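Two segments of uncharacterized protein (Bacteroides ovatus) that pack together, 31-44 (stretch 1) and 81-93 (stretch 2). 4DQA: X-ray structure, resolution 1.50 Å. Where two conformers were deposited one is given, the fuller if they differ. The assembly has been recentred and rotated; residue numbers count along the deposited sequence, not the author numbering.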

ATOM      1  N   LEU A  31      20.264 -24.834  -5.529  1.00 17.92           N
ATOM      2  CA  LEU A  31      19.614 -25.104  -6.796  1.00 18.75           C
ATOM      3  C   LEU A  31      20.037 -26.487  -7.266  1.00 18.62           C
ATOM      4  O   LEU A  31      21.235 -26.733  -7.509  1.00 18.65           O
ATOM      5  CB  LEU A  31      20.008 -24.052  -7.821  1.00 17.97           C
ATOM      6  CG  LEU A  31      19.371 -24.199  -9.193  1.00 18.37           C
ATOM      7  CD1 LEU A  31      17.869 -24.003  -9.065  1.00 22.88           C
ATOM      8  CD2 LEU A  31      20.014 -23.193 -10.136  1.00 24.60           C
ATOM      9  N   VAL A  32      19.054 -27.378  -7.407  1.00 19.06           N
ATOM     10  CA  VAL A  32      19.271 -28.765  -7.796  1.00 18.99           C
ATOM     11  C   VAL A  32      18.217 -29.215  -8.806  1.00 19.81           C
ATOM     12  O   VAL A  32      17.015 -29.015  -8.600  1.00 21.25           O
ATOM     13  CB  VAL A  32      19.204 -29.687  -6.562  1.00 24.36           C
ATOM     14  CG1 VAL A  32      19.366 -31.134  -6.946  1.00 25.16           C
ATOM     15  CG2 VAL A  32      20.281 -29.303  -5.562  1.00 29.59           C
ATOM     16  N   SER A  33      18.674 -29.806  -9.900  1.00 17.90           N
ATOM     17  CA  SER A  33      17.809 -30.463 -10.852  1.00 17.38           C
ATOM     18  C   SER A  33      18.015 -31.961 -10.753  1.00 19.58           C
ATOM     19  O   SER A  33      18.905 -32.416 -10.035  1.00 21.15           O
ATOM     20  CB  SER A  33      18.126 -29.974 -12.267  1.00 16.84           C
ATOM     21  OG  SER A  33      19.473 -30.227 -12.626  1.00 17.60           O
ATOM     22  N   ARG A  34      17.180 -32.732 -11.444  1.00 20.47           N
ATOM     23  CA  ARG A  34      17.300 -34.196 -11.408  1.00 23.17           C
ATOM     24  C   ARG A  34      16.940 -34.864 -12.732  1.00 20.70           C
ATOM     25  O   ARG A  34      16.402 -34.245 -13.643  1.00 21.64           O
ATOM     26  CB  ARG A  34      16.420 -34.796 -10.312  1.00 23.60           C
ATOM     27  CG  ARG A  34      14.935 -34.507 -10.456  1.00 24.23           C
ATOM     28  CD  ARG A  34      14.131 -35.449  -9.583  1.00 27.44           C
ATOM     29  NE  ARG A  34      14.178 -36.810 -10.097  1.00 32.14           N
ATOM     30  CZ  ARG A  34      13.577 -37.853  -9.534  1.00 34.61           C
ATOM     31  NH1 ARG A  34      12.890 -37.703  -8.404  1.00 33.00           N
ATOM     32  NH2 ARG A  34      13.671 -39.048 -10.099  1.00 35.47           N
ATOM     33  N   LEU A  35      17.250 -36.157 -12.798  1.00 25.08           N
ATOM     34  CA  LEU A  35      16.858 -37.008 -13.910  1.00 26.85           C
ATOM     35  C   LEU A  35      15.545 -37.730 -13.630  1.00 25.52           C
ATOM     36  O   LEU A  35      15.196 -38.014 -12.477  1.00 28.20           O
ATOM     37  CB  LEU A  35      17.928 -38.075 -14.144  1.00 26.23           C
ATOM     38  CG  LEU A  35      19.203 -37.644 -14.854  1.00 29.91           C
ATOM     39  CD1 LEU A  35      20.236 -38.772 -14.801  1.00 30.68           C
ATOM     40  CD2 LEU A  35      18.886 -37.278 -16.276  1.00 34.00           C
ATOM     41  N   SER A  36      14.831 -38.060 -14.698  1.00 26.44           N
ATOM     42  CA  SER A  36      13.583 -38.808 -14.561  1.00 27.56           C
ATOM     43  C   SER A  36      13.890 -40.241 -14.112  1.00 34.55           C
ATOM     44  O   SER A  36      13.145 -40.838 -13.326  1.00 37.51           O
ATOM     45  CB  SER A  36      12.831 -38.790 -15.887  1.00 33.54           C
ATOM     46  OG  SER A  36      13.688 -39.193 -16.939  1.00 36.58           O
ATOM     47  N   SER A  37      15.004 -40.770 -14.605  1.00 32.44           N
ATOM     48  CA  SER A  37      15.519 -42.072 -14.180  1.00 38.12           C
ATOM     49  C   SER A  37      17.031 -42.071 -14.354  1.00 39.91           C
ATOM     50  O   SER A  37      17.557 -41.319 -15.172  1.00 35.64           O
ATOM     51  CB  SER A  37      14.902 -43.192 -15.016  1.00 45.27           C
ATOM     52  OG  SER A  37      15.164 -42.999 -16.398  1.00 47.15           O
ATOM     53  N   ALA A  38      17.729 -42.908 -13.592  1.00 35.36           N
ATOM     54  CA  ALA A  38      19.189 -42.915 -13.625  1.00 38.15           C
ATOM     55  C   ALA A  38      19.703 -43.490 -14.936  1.00 41.42           C
ATOM     56  O   ALA A  38      18.994 -44.219 -15.641  1.00 41.96           O
ATOM     57  CB  ALA A  38      19.747 -43.691 -12.449  1.00 40.86           C
ATOM     58  N   THR A  39      20.948 -43.156 -15.259  1.00 38.64           N
ATOM     59  CA  THR A  39      21.555 -43.608 -16.497  1.00 42.27           C
ATOM     60  C   THR A  39      23.021 -43.970 -16.238  1.00 42.19           C
ATOM     61  O   THR A  39      23.534 -43.763 -15.135  1.00 44.94           O
ATOM     62  CB  THR A  39      21.401 -42.536 -17.602  1.00 44.86           C
ATOM     63  OG1 THR A  39      21.761 -43.088 -18.875  1.00 51.51           O
ATOM     64  CG2 THR A  39      22.258 -41.317 -17.304  1.00 42.82           C
ATOM     65  N   SER A  40      23.692 -44.497 -17.257  1.00 46.28           N
ATOM     66  CA  SER A  40      25.000 -45.123 -17.081  1.00 49.80           C
ATOM     67  C   SER A  40      26.179 -44.175 -17.300  1.00 46.76           C
ATOM     68  O   SER A  40      27.336 -44.561 -17.132  1.00 51.47           O
ATOM     69  CB  SER A  40      25.126 -46.331 -18.024  1.00 51.12           C
ATOM     70  OG  SER A  40      24.685 -45.997 -19.332  1.00 52.75           O
ATOM     71  N   SER A  41      25.892 -42.942 -17.691  1.00 37.87           N
ATOM     72  CA  SER A  41      26.945 -41.955 -17.884  1.00 36.53           C
ATOM     73  C   SER A  41      26.591 -40.658 -17.177  1.00 34.55           C
ATOM     74  O   SER A  41      25.443 -40.424 -16.830  1.00 32.88           O
ATOM     75  CB  SER A  41      27.179 -41.709 -19.371  1.00 47.30           C
ATOM     76  OG  SER A  41      25.972 -41.338 -20.006  1.00 58.06           O
ATOM     77  N   GLN A  42      27.596 -39.835 -16.932  1.00 32.05           N
ATOM     78  CA  GLN A  42      27.382 -38.533 -16.340  1.00 30.75           C
ATOM     79  C   GLN A  42      26.506 -37.705 -17.264  1.00 26.48           C
ATOM     80  O   GLN A  42      26.702 -37.691 -18.477  1.00 29.45           O
ATOM     81  CB  GLN A  42      28.726 -37.849 -16.124  1.00 32.30           C
ATOM     82  CG  GLN A  42      28.642 -36.420 -15.600  1.00 32.53           C
ATOM     83  CD  GLN A  42      30.016 -35.876 -15.252  1.00 36.15           C
ATOM     84  OE1 GLN A  42      30.761 -36.497 -14.492  1.00 41.04           O
ATOM     85  NE2 GLN A  42      30.370 -34.736 -15.823  1.00 27.44           N
ATOM     86  N   VAL A  43      25.536 -37.011 -16.675  1.00 23.37           N
ATOM     87  CA  VAL A  43      24.685 -36.093 -17.402  1.00 22.84           C
ATOM     88  C   VAL A  43      25.038 -34.673 -16.972  1.00 21.20           C
ATOM     89  O   VAL A  43      25.000 -34.336 -15.778  1.00 21.65           O
ATOM     90  CB  VAL A  43      23.203 -36.362 -17.109  1.00 24.02           C
ATOM     91  CG1 VAL A  43      22.312 -35.222 -17.583  1.00 21.21           C
ATOM     92  CG2 VAL A  43      22.792 -37.683 -17.764  1.00 28.30           C
ATOM     93  N   ASP A  44      25.405 -33.845 -17.941  1.00 17.92           N
ATOM     94  CA  ASP A  44      25.814 -32.490 -17.655  1.00 19.33           C
ATOM     95  C   ASP A  44      24.647 -31.529 -17.768  1.00 18.41           C
ATOM     96  O   ASP A  44      23.792 -31.666 -18.644  1.00 20.35           O
ATOM     97  CB  ASP A  44      26.923 -32.070 -18.600  1.00 18.02           C
ATOM     98  CG  ASP A  44      28.166 -32.913 -18.418  1.00 22.62           C
ATOM     99  OD1 ASP A  44      28.609 -33.025 -17.248  1.00 26.01           O
ATOM    100  OD2 ASP A  44      28.679 -33.471 -19.420  1.00 26.84           O
ATOM    101  N   SER A  81      26.654 -27.788 -13.762  1.00 16.95           N
ATOM    102  CA  SER A  81      26.786 -28.879 -12.811  1.00 17.13           C
ATOM    103  C   SER A  81      26.644 -30.206 -13.537  1.00 18.80           C
ATOM    104  O   SER A  81      26.670 -30.245 -14.776  1.00 19.45           O
ATOM    105  CB  SER A  81      25.756 -28.747 -11.693  1.00 20.18           C
ATOM    106  OG  SER A  81      26.120 -29.622 -10.637  1.00 19.23           O
ATOM    107  N   SER A  82      26.506 -31.287 -12.791  1.00 19.80           N
ATOM    108  CA  SER A  82      26.374 -32.595 -13.403  1.00 18.66           C
ATOM    109  C   SER A  82      25.656 -33.544 -12.466  1.00 21.74           C
ATOM    110  O   SER A  82      25.568 -33.292 -11.261  1.00 21.99           O
ATOM    111  CB  SER A  82      27.740 -33.149 -13.811  1.00 24.23           C
ATOM    112  OG  SER A  82      28.525 -33.433 -12.657  1.00 29.85           O
ATOM    113  N   ILE A  83      25.108 -34.605 -13.050  1.00 23.36           N
ATOM    114  CA  ILE A  83      24.466 -35.676 -12.296  1.00 24.39           C
ATOM    115  C   ILE A  83      25.337 -36.890 -12.517  1.00 26.25           C
ATOM    116  O   ILE A  83      25.471 -37.374 -13.641  1.00 26.10           O
ATOM    117  CB  ILE A  83      23.042 -35.942 -12.809  1.00 22.90           C
ATOM    118  CG1 ILE A  83      22.211 -34.664 -12.690  1.00 27.50           C
ATOM    119  CG2 ILE A  83      22.383 -37.092 -12.017  1.00 28.08           C
ATOM    120  CD1 ILE A  83      20.960 -34.646 -13.496  1.00 27.85           C
ATOM    121  N   SER A  84      25.934 -37.378 -11.438  1.00 29.69           N
ATOM    122  CA  SER A  84      26.856 -38.507 -11.526  1.00 32.94           C
ATOM    123  C   SER A  84      26.163 -39.773 -12.021  1.00 32.75           C
ATOM    124  O   SER A  84      24.983 -39.991 -11.767  1.00 31.30           O
ATOM    125  CB  SER A  84      27.476 -38.762 -10.151  1.00 36.98           C
ATOM    126  OG  SER A  84      28.221 -37.631  -9.725  1.00 39.03           O
ATOM    127  N   SER A  85      26.903 -40.617 -12.725  1.00 37.91           N
ATOM    128  CA  SER A  85      26.348 -41.868 -13.229  0.50 42.63           C
ATOM    129  C   SER A  85      25.687 -42.652 -12.098  1.00 44.00           C
ATOM    130  O   SER A  85      26.249 -42.798 -11.012  1.00 42.75           O
ATOM    131  CB  SER A  85      27.441 -42.714 -13.894  0.50 44.64           C
ATOM    132  OG  SER A  85      26.915 -43.945 -14.366  0.50 44.97           O
ATOM    133  N   GLY A  86      24.480 -43.147 -12.356  1.00 40.41           N
ATOM    134  CA  GLY A  86      23.742 -43.919 -11.370  1.00 47.87           C
ATOM    135  C   GLY A  86      22.949 -43.110 -10.356  1.00 45.03           C
ATOM    136  O   GLY A  86      22.214 -43.686  -9.549  1.00 38.66           O
ATOM    137  N   LYS A  87      23.080 -41.783 -10.385  1.00 37.69           N
ATOM    138  CA  LYS A  87      22.374 -40.934  -9.433  1.00 34.46           C
ATOM    139  C   LYS A  87      21.204 -40.215 -10.111  1.00 28.96           C
ATOM    140  O   LYS A  87      21.070 -40.250 -11.339  1.00 31.52           O
ATOM    141  CB  LYS A  87      23.340 -39.915  -8.805  1.00 34.37           C
ATOM    142  CG  LYS A  87      24.525 -40.536  -8.065  1.00 44.37           C
ATOM    143  CD  LYS A  87      24.090 -41.665  -7.144  1.00 52.01           C
ATOM    144  N   LEU A  88      20.349 -39.592  -9.303  1.00 28.06           N
ATOM    145  CA  LEU A  88      19.226 -38.838  -9.843  1.00 28.20           C
ATOM    146  C   LEU A  88      19.442 -37.329  -9.752  1.00 31.12           C
ATOM    147  O   LEU A  88      19.037 -36.593 -10.652  1.00 28.01           O
ATOM    148  CB  LEU A  88      17.937 -39.183  -9.115  1.00 29.14           C
ATOM    149  CG  LEU A  88      17.446 -40.624  -9.236  1.00 37.28           C
ATOM    150  CD1 LEU A  88      16.246 -40.853  -8.326  1.00 39.02           C
ATOM    151  CD2 LEU A  88      17.088 -40.935 -10.669  1.00 37.39           C
ATOM    152  N   TYR A  89      20.040 -36.867  -8.653  1.00 26.04           N
ATOM    153  CA  TYR A  89      20.106 -35.427  -8.377  1.00 27.07           C
ATOM    154  C   TYR A  89      21.452 -34.833  -8.725  1.00 23.83           C
ATOM    155  O   TYR A  89      22.520 -35.421  -8.449  1.00 24.33           O
ATOM    156  CB  TYR A  89      19.820 -35.127  -6.913  1.00 27.97           C
ATOM    157  CG  TYR A  89      18.442 -35.526  -6.487  1.00 27.47           C
ATOM    158  CD1 TYR A  89      17.377 -34.653  -6.619  1.00 31.17           C
ATOM    159  CD2 TYR A  89      18.208 -36.788  -5.970  1.00 33.41           C
ATOM    160  CE1 TYR A  89      16.105 -35.026  -6.235  1.00 34.09           C
ATOM    161  CE2 TYR A  89      16.944 -37.174  -5.588  1.00 35.79           C
ATOM    162  CZ  TYR A  89      15.897 -36.288  -5.721  1.00 37.17           C
ATOM    163  OH  TYR A  89      14.633 -36.658  -5.339  1.00 40.94           O
ATOM    164  N   ALA A  90      21.402 -33.652  -9.319  1.00 20.10           N
ATOM    165  CA  ALA A  90      22.610 -32.960  -9.710  1.00 18.19           C
ATOM    166  C   ALA A  90      23.363 -32.471  -8.493  1.00 20.15           C
ATOM    167  O   ALA A  90      22.778 -32.147  -7.456  1.00 23.51           O
ATOM    168  CB  ALA A  90      22.272 -31.768 -10.610  1.00 20.11           C
ATOM    169  N   ASP A  91      24.677 -32.363  -8.650  1.00 22.30           N
ATOM    170  CA  ASP A  91      25.466 -31.712  -7.627  1.00 22.06           C
ATOM    171  C   ASP A  91      24.950 -30.292  -7.437  1.00 21.12           C
ATOM    172  O   ASP A  91      24.634 -29.574  -8.403  1.00 20.22           O
ATOM    173  CB  ASP A  91      26.934 -31.673  -8.004  1.00 22.24           C
ATOM    174  CG  ASP A  91      27.587 -33.053  -7.995  1.00 27.22           C
ATOM    175  OD1 ASP A  91      27.002 -34.014  -7.464  1.00 30.42           O
ATOM    176  OD2 ASP A  91      28.699 -33.151  -8.540  1.00 33.81           O
ATOM    177  N   ASN A  92      24.868 -29.891  -6.182  1.00 19.88           N
ATOM    178  CA  ASN A  92      24.291 -28.619  -5.834  1.00 21.53           C
ATOM    179  C   ASN A  92      25.057 -27.419  -6.379  1.00 20.91           C
ATOM    180  O   ASN A  92      26.306 -27.391  -6.433  1.00 20.80           O
ATOM    181  CB  ASN A  92      24.235 -28.509  -4.315  1.00 23.18           C
ATOM    182  CG  ASN A  92      23.484 -27.290  -3.853  1.00 28.80           C
ATOM    183  OD1 ASN A  92      22.274 -27.184  -4.057  1.00 28.34           O
ATOM    184  ND2 ASN A  92      24.190 -26.360  -3.227  1.00 24.76           N
ATOM    185  N   ILE A  93      24.297 -26.416  -6.768  1.00 20.98           N
ATOM    186  CA  ILE A  93      24.803 -25.099  -7.096  1.00 18.96           C
ATOM    187  C   ILE A  93      24.247 -24.123  -6.071  1.00 19.88           C
ATOM    188  O   ILE A  93      23.100 -24.263  -5.653  1.00 22.09           O
ATOM    189  CB  ILE A  93      24.291 -24.695  -8.499  1.00 27.23           C
ATOM    190  CG1 ILE A  93      25.055 -25.496  -9.542  1.00 29.44           C
ATOM    191  CG2 ILE A  93      24.342 -23.188  -8.715  1.00 31.95           C
ATOM    192  CD1 ILE A  93      26.480 -25.285  -9.508  1.00 37.40           C
TER
HETATM  193  O   HOH W   1      22.418 -28.318  -9.387  1.00 17.49           O
HETATM  194  O   HOH W   2      22.338 -41.347 -13.606  1.00 33.18           O
HETATM  195  O   HOH W   3      23.914 -39.421 -14.769  1.00 28.02           O
HETATM  196  O   HOH W   4      29.253 -30.302 -16.223  1.00 28.86           O

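Backbone pairing sets the register here, and side chains fill what it leaves open. Stretch 2 enters as a strand antiparallel to the end of stretch 1. Ser82 sits in a non-hydrogen-bonded pair with Asp44, and its CB lies 3.5 Å from Asp44 OD1, the same carboxylate oxygen that Gln42 NE2 holds at 2.8 Å. At Ile83 both backbone hydrogen bonds to Val43 are made, Ile83 N to Val43 O at 2.7 Å and Val43 N to Ile83 O at 3.1 Å. The buried Ile83 side chain, branched and apolar, has two apolar side-chain partners: its CB lies 4.3 Å from Val43 CB, and its CD1 reaches Leu35 CG at 3.7 Å, so one side chain touches residues eight apart in stretch 1.

The chain then reverses through a type II turn, Ser84 to Lys87, closed by Lys87 N to Ser84 O at 3.0 Å. Ser85 OG lies 2.9 Å from Ser40 O and 3.5 Å from Thr39 O; it has one proton for two possible weak bonds. Gly86, at phi 84°, has a backbone that by itself calls for glycine, since a CB would jam against the preceding carbonyl; its N donates to Thr39 O at 3.0 Å. Water 2 bridges Thr39 N and Lys87 O, both at 2.8 Å.

Leu88 O accepts from Leu35 N at 2.8 Å. The Leu88 side chain places CD2 4.2 Å from Ala38 CB, and its CB lies over one face of the Arg34 guanidinium. That group is steadied by Arg34 NE to Leu35 O, 2.9 Å. Tyr89 meets Val32 CG1 at its ring edge. Ala90 suits a tight, buried site: Ala90 N donates to Ser33 O at 2.9 Å, and Ala90 CB sits 3.8 Å from Ser33 OG. Finally, Ile93 pairs with Leu31: Ile93 N donates to Leu31 O at 3.2 Å and Leu31 N to Ile93 O at 2.9 Å.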